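Local coordinates for amino Transferase (PDB 3ELE), which probably moves amino groups between amino acids and 2-oxo acids with pyridoxal-5'-phosphate as cofactor, as class I and II aminotransferases do, at residues S111-F116 against L283-A288; Y244-S249 against I257-V262; K248-P253 against Q300-D305. All coordinates share one frame; numbering follows the deposited sequence.

Contact 1 of 3, residues S111-F116 against L283-A288; sequences SLSICF and LGYVCA
Ile-114, on helix 108-119, and Leu-283, just past the end of helix 269-282, have their CA atoms 7.7 Å apart, and at Gly-284 the chain leaves the helix through a Schellman motif with positive phi (85°) before Tyr-285 follows in extended form. Four side chains carry the contact. Leu-283 lays CD1 over the helix backbone, 3.8 Å from Ile-114 N, and the same methyl lies 4.0 Å from Ser-113 CB. Ile-114 meets the Tyr-285 ring at its edge: CG1 lies in the ring plane, 3.7 Å from Tyr-285 CE2, and Ile-114 CD1 lies 3.9 Å from Tyr-285 CD2. With CG1 anti to its own carbonyl carbon (chi1 -73°), Ile-114 turns this branch to the tyrosine. Leu-283 CB covers one face of the same ring, 3.7 Å above the plane and offset toward the rim, so an aliphatic group borders the ring both from above and at its edge. Tyr-285 OH comes 4.0 Å from Ser-113 CB, while Ser-113 OG bonds back to Ala-109 O in its own helix. The tyrosine hydroxyl itself reaches into the dimer interface, with a weak hydrogen bond to Leu-283 O of the second subunit. An alanine in place of Tyr-285 would probably leave Ile-114 without the ring edge it rests on and Leu-283 O of the second subunit without this weak partner. The contact is thus buried and made by van der Waals touch, chiefly of apolar groups, and the polar ends of Ser-113 and Tyr-285 find partners outside it, one within the helix and the other, weakly, across the dimer.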
loop_
_atom_site.group_PDB
_atom_site.type_symbol
_atom_site.label_atom_id
_atom_site.label_comp_id
_atom_site.label_asym_id
_atom_site.label_seq_id
_atom_site.Cartn_x
_atom_site.Cartn_y
_atom_site.Cartn_z
ATOM N N SER A 111 -5.588 3.051 -5.503
ATOM C CA SER A 111 -6.086 3.061 -6.888
ATOM C C SER A 111 -5.833 4.417 -7.543
ATOM O O SER A 111 -5.304 4.488 -8.650
ATOM C CB SER A 111 -7.591 2.714 -6.944
ATOM O OG SER A 111 -7.863 1.389 -6.502
ATOM N N LEU A 112 -6.184 5.486 -6.836
ATOM C CA LEU A 112 -5.965 6.876 -7.328
ATOM C C LEU A 112 -4.485 7.168 -7.520
ATOM O O LEU A 112 -4.092 7.659 -8.588
ATOM C CB LEU A 112 -6.591 7.891 -6.365
ATOM C CG LEU A 112 -8.127 7.853 -6.302
ATOM C CD1 LEU A 112 -8.646 8.616 -5.092
ATOM C CD2 LEU A 112 -8.746 8.378 -7.595
ATOM N N SER A 113 -3.668 6.802 -6.517
ATOM C CA SER A 113 -2.209 7.002 -6.567
ATOM C C SER A 113 -1.608 6.334 -7.808
ATOM O O SER A 113 -0.866 6.988 -8.568
ATOM C CB SER A 113 -1.538 6.495 -5.282
ATOM O OG SER A 113 -1.965 7.251 -4.153
ATOM N N ILE A 114 -1.979 5.068 -8.032
ATOM C CA ILE A 114 -1.562 4.291 -9.223
ATOM C C ILE A 114 -1.931 5.000 -10.523
ATOM O O ILE A 114 -1.108 5.067 -11.426
ATOM C CB ILE A 114 -2.197 2.852 -9.230
ATOM C CG1 ILE A 114 -1.525 1.975 -8.183
ATOM C CG2 ILE A 114 -2.049 2.177 -10.580
ATOM C CD1 ILE A 114 -2.270 0.714 -7.899
ATOM N N CYS A 115 -3.163 5.522 -10.612
ATOM C CA CYS A 115 -3.624 6.243 -11.825
ATOM C C CYS A 115 -2.821 7.514 -12.129
ATOM O O CYS A 115 -2.402 7.712 -13.265
ATOM C CB CYS A 115 -5.122 6.561 -11.773
ATOM S SG CYS A 115 -6.180 5.093 -11.910
ATOM N N PHE A 116 -2.596 8.353 -11.122
ATOM C CA PHE A 116 -1.829 9.590 -11.333
ATOM C C PHE A 116 -0.358 9.276 -11.607
ATOM O O PHE A 116 0.259 9.890 -12.501
ATOM C CB PHE A 116 -1.964 10.565 -10.173
ATOM C CG PHE A 116 -3.388 10.938 -9.839
ATOM C CD1 PHE A 116 -4.244 11.450 -10.815
ATOM C CD2 PHE A 116 -3.858 10.832 -8.522
ATOM C CE1 PHE A 116 -5.576 11.818 -10.490
ATOM C CE2 PHE A 116 -5.164 11.200 -8.187
ATOM C CZ PHE A 116 -6.029 11.691 -9.170
ATOM N N LEU A 283 5.198 2.254 -6.142
ATOM C CA LEU A 283 4.607 2.759 -4.889
ATOM C C LEU A 283 4.810 1.816 -3.712
ATOM O O LEU A 283 4.332 2.107 -2.628
ATOM C CB LEU A 283 3.111 3.048 -5.099
ATOM C CG LEU A 283 2.800 4.247 -6.016
ATOM C CD1 LEU A 283 1.385 4.154 -6.566
ATOM C CD2 LEU A 283 2.983 5.561 -5.271
ATOM N N GLY A 284 5.508 0.702 -3.925
ATOM C CA GLY A 284 5.799 -0.282 -2.894
ATOM C C GLY A 284 4.715 -1.319 -2.679
ATOM O O GLY A 284 4.731 -1.975 -1.645
ATOM N N TYR A 285 3.790 -1.473 -3.635
ATOM C CA TYR A 285 2.684 -2.430 -3.502
ATOM C C TYR A 285 3.142 -3.756 -4.078
ATOM O O TYR A 285 3.760 -3.771 -5.140
ATOM C CB TYR A 285 1.403 -1.984 -4.233
ATOM C CG TYR A 285 0.904 -0.580 -3.988
ATOM C CD1 TYR A 285 1.055 0.051 -2.757
ATOM C CD2 TYR A 285 0.178 0.100 -4.972
ATOM C CE1 TYR A 285 0.537 1.353 -2.533
ATOM C CE2 TYR A 285 -0.338 1.403 -4.736
ATOM C CZ TYR A 285 -0.138 2.008 -3.498
ATOM O OH TYR A 285 -0.605 3.260 -3.168
ATOM N N VAL A 286 2.870 -4.855 -3.369
ATOM C CA VAL A 286 3.243 -6.206 -3.840
ATOM C C VAL A 286 1.971 -6.942 -4.281
ATOM O O VAL A 286 1.948 -7.560 -5.351
ATOM C CB VAL A 286 4.059 -6.958 -2.801
ATOM C CG1 VAL A 286 4.358 -8.388 -3.250
ATOM C CG2 VAL A 286 5.337 -6.194 -2.522
ATOM N N CYS A 287 0.937 -6.886 -3.449
ATOM C CA CYS A 287 -0.392 -7.378 -3.803
ATOM C C CYS A 287 -1.414 -6.922 -2.763
ATOM O O CYS A 287 -1.025 -6.593 -1.641
ATOM C CB CYS A 287 -0.429 -8.910 -3.888
ATOM S SG CYS A 287 -0.151 -9.834 -2.350
ATOM N N ALA A 288 -2.702 -6.930 -3.130
ATOM C CA ALA A 288 -3.784 -6.624 -2.192
ATOM C C ALA A 288 -3.825 -7.737 -1.164
ATOM O O ALA A 288 -3.387 -8.856 -1.479
ATOM C CB ALA A 288 -5.125 -6.519 -2.907
#

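Contact 2 of 3, residues Y244-S249 against I257-V262. With PLP (pyridoxal-5'-phosphate), chain E.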
loop_
_atom_site.group_PDB
_atom_site.type_symbol
_atom_site.label_atom_id
_atom_site.label_comp_id
_atom_site.label_asym_id
_atom_site.label_seq_id
_atom_site.Cartn_x
_atom_site.Cartn_y
_atom_site.Cartn_z
ATOM N N TYR A 244 -12.151 1.893 -7.425
ATOM C CA TYR A 244 -13.165 1.429 -6.531
ATOM C C TYR A 244 -12.522 0.822 -5.279
ATOM O O TYR A 244 -11.338 0.494 -5.275
ATOM C CB TYR A 244 -14.028 0.405 -7.282
ATOM C CG TYR A 244 -15.194 -0.088 -6.464
ATOM C CD1 TYR A 244 -16.352 0.697 -6.307
ATOM C CD2 TYR A 244 -15.116 -1.303 -5.764
ATOM C CE1 TYR A 244 -17.411 0.264 -5.520
ATOM C CE2 TYR A 244 -16.175 -1.747 -4.970
ATOM C CZ TYR A 244 -17.320 -0.969 -4.855
ATOM O OH TYR A 244 -18.353 -1.430 -4.066
ATOM N N SER A 245 -13.292 0.769 -4.203
ATOM C CA SER A 245 -12.903 0.061 -3.001
ATOM C C SER A 245 -14.152 -0.410 -2.267
ATOM O O SER A 245 -15.248 0.097 -2.508
ATOM C CB SER A 245 -12.024 0.913 -2.094
ATOM O OG SER A 245 -12.774 1.834 -1.327
ATOM N N TYR A 246 -13.956 -1.373 -1.369
ATOM C CA TYR A 246 -15.027 -1.941 -0.540
ATOM C C TYR A 246 -15.134 -1.262 0.835
ATOM O O TYR A 246 -15.789 -1.787 1.732
ATOM C CB TYR A 246 -14.845 -3.467 -0.435
ATOM C CG TYR A 246 -14.953 -4.132 -1.788
ATOM C CD1 TYR A 246 -13.829 -4.260 -2.613
ATOM C CD2 TYR A 246 -16.182 -4.592 -2.276
ATOM C CE1 TYR A 246 -13.916 -4.843 -3.875
ATOM C CE2 TYR A 246 -16.278 -5.199 -3.565
ATOM C CZ TYR A 246 -15.137 -5.308 -4.349
ATOM O OH TYR A 246 -15.170 -5.884 -5.604
ATOM N N SER A 247 -14.526 -0.069 0.972
ATOM C CA SER A 247 -14.518 0.691 2.219
ATOM C C SER A 247 -15.921 1.120 2.664
ATOM O O SER A 247 -16.216 1.074 3.853
ATOM C CB SER A 247 -13.584 1.906 2.113
ATOM O OG SER A 247 -12.240 1.506 1.797
ATOM N N LYS A 248 -16.777 1.501 1.717
ATOM C CA LYS A 248 -18.159 1.943 2.020
ATOM C C LYS A 248 -19.229 0.890 1.776
ATOM O O LYS A 248 -20.167 0.744 2.585
ATOM C CB LYS A 248 -18.500 3.209 1.231
ATOM C CG LYS A 248 -17.877 4.469 1.789
ATOM C CD LYS A 248 -16.449 4.690 1.372
ATOM C CE LYS A 248 -15.751 5.717 2.248
ATOM N NZ LYS A 248 -14.336 5.864 1.831
ATOM N N SER A 249 -19.094 0.174 0.660
ATOM C CA SER A 249 -20.045 -0.858 0.244
ATOM C C SER A 249 -20.120 -2.010 1.249
ATOM O O SER A 249 -21.200 -2.417 1.617
ATOM C CB SER A 249 -19.719 -1.358 -1.173
ATOM O OG SER A 249 -18.494 -2.045 -1.207
ATOM N N ILE A 257 -8.893 -2.826 0.502
ATOM C CA ILE A 257 -9.160 -3.673 -0.670
ATOM C C ILE A 257 -10.007 -2.930 -1.703
ATOM O O ILE A 257 -11.098 -2.438 -1.414
ATOM C CB ILE A 257 -9.769 -5.044 -0.237
ATOM C CG1 ILE A 257 -9.993 -5.977 -1.444
ATOM C CG2 ILE A 257 -11.053 -4.847 0.615
ATOM C CD1 ILE A 257 -8.762 -6.330 -2.231
ATOM N N GLY A 258 -9.471 -2.821 -2.908
ATOM C CA GLY A 258 -10.185 -2.194 -3.986
ATOM C C GLY A 258 -9.589 -2.588 -5.309
ATOM O O GLY A 258 -8.932 -3.624 -5.413
ATOM N N TYR A 259 -9.797 -1.752 -6.314
ATOM C CA TYR A 259 -9.245 -2.041 -7.626
ATOM C C TYR A 259 -9.170 -0.833 -8.524
ATOM O O TYR A 259 -9.733 0.227 -8.213
ATOM C CB TYR A 259 -10.039 -3.158 -8.344
ATOM C CG TYR A 259 -11.517 -2.882 -8.631
ATOM C CD1 TYR A 259 -11.913 -2.028 -9.683
ATOM C CD2 TYR A 259 -12.525 -3.515 -7.892
ATOM C CE1 TYR A 259 -13.262 -1.787 -9.967
ATOM C CE2 TYR A 259 -13.890 -3.290 -8.188
ATOM C CZ TYR A 259 -14.240 -2.425 -9.228
ATOM O OH TYR A 259 -15.562 -2.180 -9.523
ATOM N N VAL A 260 -8.418 -1.029 -9.608
ATOM C CA VAL A 260 -8.331 -0.135 -10.746
ATOM C C VAL A 260 -8.847 -0.992 -11.921
ATOM O O VAL A 260 -8.357 -2.110 -12.159
ATOM C CB VAL A 260 -6.915 0.370 -11.049
ATOM C CG1 VAL A 260 -6.914 1.173 -12.366
ATOM C CG2 VAL A 260 -6.396 1.252 -9.889
ATOM N N LEU A 261 -9.829 -0.462 -12.638
ATOM C CA LEU A 261 -10.425 -1.139 -13.779
ATOM C C LEU A 261 -9.896 -0.446 -15.025
ATOM O O LEU A 261 -10.066 0.776 -15.161
ATOM C CB LEU A 261 -11.940 -1.028 -13.685
ATOM C CG LEU A 261 -12.841 -1.538 -14.797
ATOM C CD1 LEU A 261 -12.594 -2.984 -15.107
ATOM C CD2 LEU A 261 -14.286 -1.274 -14.377
ATOM N N VAL A 262 -9.232 -1.214 -15.897
ATOM C CA VAL A 262 -8.649 -0.708 -17.172
ATOM C C VAL A 262 -9.401 -1.358 -18.375
ATOM O O VAL A 262 -9.042 -2.466 -18.789
ATOM C CB VAL A 262 -7.125 -0.990 -17.262
ATOM C CG1 VAL A 262 -6.526 -0.381 -18.538
ATOM C CG2 VAL A 262 -6.384 -0.422 -16.051
HETATM N N1 PLP E . -12.477 8.919 -2.479
HETATM C C2 PLP E . -13.415 9.646 -1.743
HETATM C C2A PLP E . -14.249 10.675 -2.437
HETATM C C3 PLP E . -13.595 9.389 -0.368
HETATM O O3 PLP E . -14.528 10.087 0.360
HETATM C C4 PLP E . -12.797 8.422 0.287
HETATM C C4A PLP E . -12.732 8.525 1.800
HETATM O O4A PLP E . -11.917 9.281 2.332
HETATM C C5 PLP E . -11.846 7.691 -0.489
HETATM C C6 PLP E . -11.692 7.952 -1.873
HETATM C C5A PLP E . -10.917 6.657 0.113
HETATM O O4P PLP E . -11.427 5.361 0.082
HETATM P P PLP E . -10.455 4.171 0.568
HETATM O O1P PLP E . -10.735 2.930 -0.230
HETATM O O2P PLP E . -10.768 3.837 1.998
HETATM O O3P PLP E . -9.012 4.535 0.442
HETATM O O HOH W 1 -10.962 -0.930 2.013
#
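Tyr-244 pairs with Tyr-259 as an antiparallel hydrogen-bonded pair, Tyr-244 N giving to Tyr-259 O and Tyr-259 N to Tyr-244 O, 3.0 and 2.9 Å. From its CB outward, the Tyr-244 side chain first covers the Tyr-259 ring: CB stands over one face, 3.7 Å from the centroid and 21° off the normal. CG, put anti to the backbone N (chi1 -176°), lies 3.7 Å from Tyr-259 OH, and CD2 comes to 3.4 Å from Tyr-259 CE2, the two ring planes 31° apart. CE2 then sits 3.6 Å above the centre of the Tyr-246 ring. At the tip, OH accepts a bond from Ser-249 OG and is also hydrogen-bonded to Glu-222. Opposite Ser-245, a side chain at Gly-258 would clash with Tyr-244 O. Tyr-246 N closes the pairing on Ile-257 O. Ser-245 OG, on the other face of the sheet from Tyr-244, donates to O1P of the pyridoxal phosphate at 2.6 Å, and Ser-247 OG also reaches the phosphate. Lys-248 NZ lies 3.1 Å from C4A, too far for a covalent bond. The Ser-x-Ser-Lys turn after strand 240-245 matches the cofactor-binding signature of fold type I aminotransferases, consistent with Lys-248 being their Schiff-base lysine.

Contact 3 of 3, residues K248-P253 against Q300-D305. With PLP (pyridoxal-5'-phosphate), chain E; EDO (1,2-ethanediol), chain F.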
loop_
_atom_site.group_PDB
_atom_site.type_symbol
_atom_site.label_atom_id
_atom_site.label_comp_id
_atom_site.label_asym_id
_atom_site.label_seq_id
_atom_site.Cartn_x
_atom_site.Cartn_y
_atom_site.Cartn_z
ATOM N N LYS A 248 -16.777 1.501 1.717
ATOM C CA LYS A 248 -18.159 1.943 2.020
ATOM C C LYS A 248 -19.229 0.890 1.776
ATOM O O LYS A 248 -20.167 0.744 2.585
ATOM C CB LYS A 248 -18.500 3.209 1.231
ATOM C CG LYS A 248 -17.877 4.469 1.789
ATOM C CD LYS A 248 -16.449 4.690 1.372
ATOM C CE LYS A 248 -15.751 5.717 2.248
ATOM N NZ LYS A 248 -14.336 5.864 1.831
ATOM N N SER A 249 -19.094 0.174 0.660
ATOM C CA SER A 249 -20.045 -0.858 0.244
ATOM C C SER A 249 -20.120 -2.010 1.249
ATOM O O SER A 249 -21.200 -2.417 1.617
ATOM C CB SER A 249 -19.719 -1.358 -1.173
ATOM O OG SER A 249 -18.494 -2.045 -1.207
ATOM N N LEU A 250 -18.962 -2.472 1.722
ATOM C CA LEU A 250 -18.849 -3.535 2.726
ATOM C C LEU A 250 -18.438 -3.040 4.133
ATOM O O LEU A 250 -18.308 -3.862 5.038
ATOM C CB LEU A 250 -17.860 -4.610 2.229
ATOM C CG LEU A 250 -18.292 -5.485 1.051
ATOM C CD1 LEU A 250 -17.109 -6.352 0.581
ATOM C CD2 LEU A 250 -19.514 -6.359 1.417
ATOM N N SER A 251 -18.249 -1.728 4.324
ATOM C CA SER A 251 -17.809 -1.165 5.620
ATOM C C SER A 251 -16.464 -1.742 6.097
ATOM O O SER A 251 -16.278 -2.050 7.292
ATOM C CB SER A 251 -18.903 -1.273 6.705
ATOM O OG SER A 251 -19.988 -0.444 6.386
ATOM N N LEU A 252 -15.525 -1.855 5.149
ATOM C CA LEU A 252 -14.200 -2.394 5.410
ATOM C C LEU A 252 -13.087 -1.363 5.108
ATOM O O LEU A 252 -12.097 -1.717 4.463
ATOM C CB LEU A 252 -14.009 -3.684 4.584
ATOM C CG LEU A 252 -15.035 -4.806 4.699
ATOM C CD1 LEU A 252 -14.711 -5.943 3.775
ATOM C CD2 LEU A 252 -15.165 -5.322 6.144
ATOM N N PRO A 253 -13.217 -0.103 5.615
ATOM C CA PRO A 253 -12.206 0.914 5.283
ATOM C C PRO A 253 -10.784 0.631 5.773
ATOM O O PRO A 253 -9.828 1.008 5.098
ATOM C CB PRO A 253 -12.760 2.191 5.927
ATOM C CG PRO A 253 -13.583 1.758 6.984
ATOM C CD PRO A 253 -14.216 0.471 6.536
ATOM N N GLN A 300 -19.760 -10.412 -3.985
ATOM C CA GLN A 300 -20.105 -9.570 -5.134
ATOM C C GLN A 300 -21.588 -9.256 -5.039
ATOM O O GLN A 300 -22.382 -10.166 -4.917
ATOM C CB GLN A 300 -19.787 -10.291 -6.448
ATOM C CG GLN A 300 -18.312 -10.587 -6.632
ATOM C CD GLN A 300 -17.502 -9.325 -6.651
ATOM O OE1 GLN A 300 -17.812 -8.396 -7.401
ATOM N NE2 GLN A 300 -16.511 -9.241 -5.770
ATOM N N GLY A 301 -21.938 -7.970 -5.038
ATOM C CA GLY A 301 -23.323 -7.515 -4.899
ATOM C C GLY A 301 -23.707 -7.209 -3.458
ATOM O O GLY A 301 -24.619 -6.416 -3.237
ATOM N N ALA A 302 -23.011 -7.809 -2.486
ATOM C CA ALA A 302 -23.307 -7.633 -1.072
ATOM C C ALA A 302 -22.988 -6.222 -0.599
ATOM O O ALA A 302 -21.984 -5.619 -1.014
ATOM C CB ALA A 302 -22.534 -8.643 -0.226
ATOM N N THR A 303 -23.879 -5.685 0.230
ATOM C CA THR A 303 -23.690 -4.381 0.852
ATOM C C THR A 303 -24.264 -4.411 2.264
ATOM O O THR A 303 -25.086 -5.283 2.592
ATOM C CB THR A 303 -24.405 -3.231 0.076
ATOM O OG1 THR A 303 -25.809 -3.503 0.010
ATOM C CG2 THR A 303 -23.857 -3.058 -1.343
ATOM N N GLY A 304 -23.842 -3.448 3.086
ATOM C CA GLY A 304 -24.433 -3.261 4.418
ATOM C C GLY A 304 -25.842 -2.682 4.277
ATOM O O GLY A 304 -26.337 -2.519 3.160
ATOM N N ASP A 305 -26.488 -2.383 5.407
ATOM C CA ASP A 305 -27.839 -1.792 5.423
ATOM C C ASP A 305 -27.784 -0.309 4.975
ATOM O O ASP A 305 -27.757 0.615 5.807
ATOM C CB ASP A 305 -28.482 -1.935 6.820
ATOM C CG ASP A 305 -29.962 -1.514 6.859
ATOM O OD1 ASP A 305 -30.590 -1.265 5.801
ATOM O OD2 ASP A 305 -30.508 -1.468 7.985
HETATM N N1 PLP E . -12.477 8.919 -2.479
HETATM C C2 PLP E . -13.415 9.646 -1.743
HETATM C C2A PLP E . -14.249 10.675 -2.437
HETATM C C3 PLP E . -13.595 9.389 -0.368
HETATM O O3 PLP E . -14.528 10.087 0.360
HETATM C C4 PLP E . -12.797 8.422 0.287
HETATM C C4A PLP E . -12.732 8.525 1.800
HETATM O O4A PLP E . -11.917 9.281 2.332
HETATM C C5 PLP E . -11.846 7.691 -0.489
HETATM C C6 PLP E . -11.692 7.952 -1.873
HETATM C C5A PLP E . -10.917 6.657 0.113
HETATM O O4P PLP E . -11.427 5.361 0.082
HETATM P P PLP E . -10.455 4.171 0.568
HETATM O O1P PLP E . -10.735 2.930 -0.230
HETATM O O2P PLP E . -10.768 3.837 1.998
HETATM O O3P PLP E . -9.012 4.535 0.442
HETATM C C1 EDO F . -19.963 -4.533 -5.017
HETATM O O1 EDO F . -19.813 -5.954 -4.979
HETATM C C2 EDO F . -21.438 -4.236 -4.837
HETATM O O2 EDO F . -21.790 -4.372 -3.460
#
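Leu-250 meets Ala-302 through one methyl, Leu-250 CD2 lying 4.1 Å from Ala-302 CB. The leucine holds CG beside its backbone N, anti to its carbonyl carbon (chi1 -70°). Leu-250 CD2 also lies 3.5 Å from Ala-302 O. One residue earlier, Ser-249 offers its carbonyl rather than its side chain. Ser-249 O takes the N-H of Gly-304 at 3.2 Å, the donor nearly along the C=O axis, and Thr-303 CA-H makes a CH...O contact with the same oxygen at 3.3 Å. One N-H and one CA-H of neighbouring residues in an extended loop thus meet the same carbonyl oxygen. Thr-303 flanks it with its aliphatic part: CB is 3.6 Å from Ser-249 O, and CG2, anti to the threonine's own carbonyl carbon, points to a 1,2-ethanediol, probably from the crystallisation liquor, with O2 3.2 Å away. Thr-303 OG1 turns instead to Gly-304 O, in a weak bond. The diol also receives a hydrogen bond from Gly-301 N to O1, 2.9 Å; at Gly-301 the backbone has a positive phi of 94° and angles that would jam a CB against the preceding carbonyl. The contact joins the loop between strands 240-245 and 258-261 to the loop between helices 290-296 and 306-323. Helix 51-63 lies against both, Val-53 touching Leu-250 and Ile-52 touching Ala-302, while Gln-300 leans on Ile-85 and Phe-88 of helix 79-93.

How the contacts relate
Contact 2 links the other two. Contact 1 touches it through Ser-111 OG, 2.8 Å from Tyr-259 O in a probable hydrogen bond, and through Ala-288 CB packed 3.7 Å from Ile-257 CD1; their centres are about 12 Å apart. Contact 3 shares Lys-248 and Ser-249 with it, its centre about 11 Å away, and Pro-253 CD lies 3.4 Å from Ser-247 O. Contacts 1 and 3 do not meet, with nearest atoms about 9 Å apart. Contact 2 supplies part of the phosphate site; contact 3 bonds the carbonyl of Ser-249, the residue after Lys-248, and contact 1 lies farther off, at the second subunit, Ser-113 about 9 Å from the cofactor.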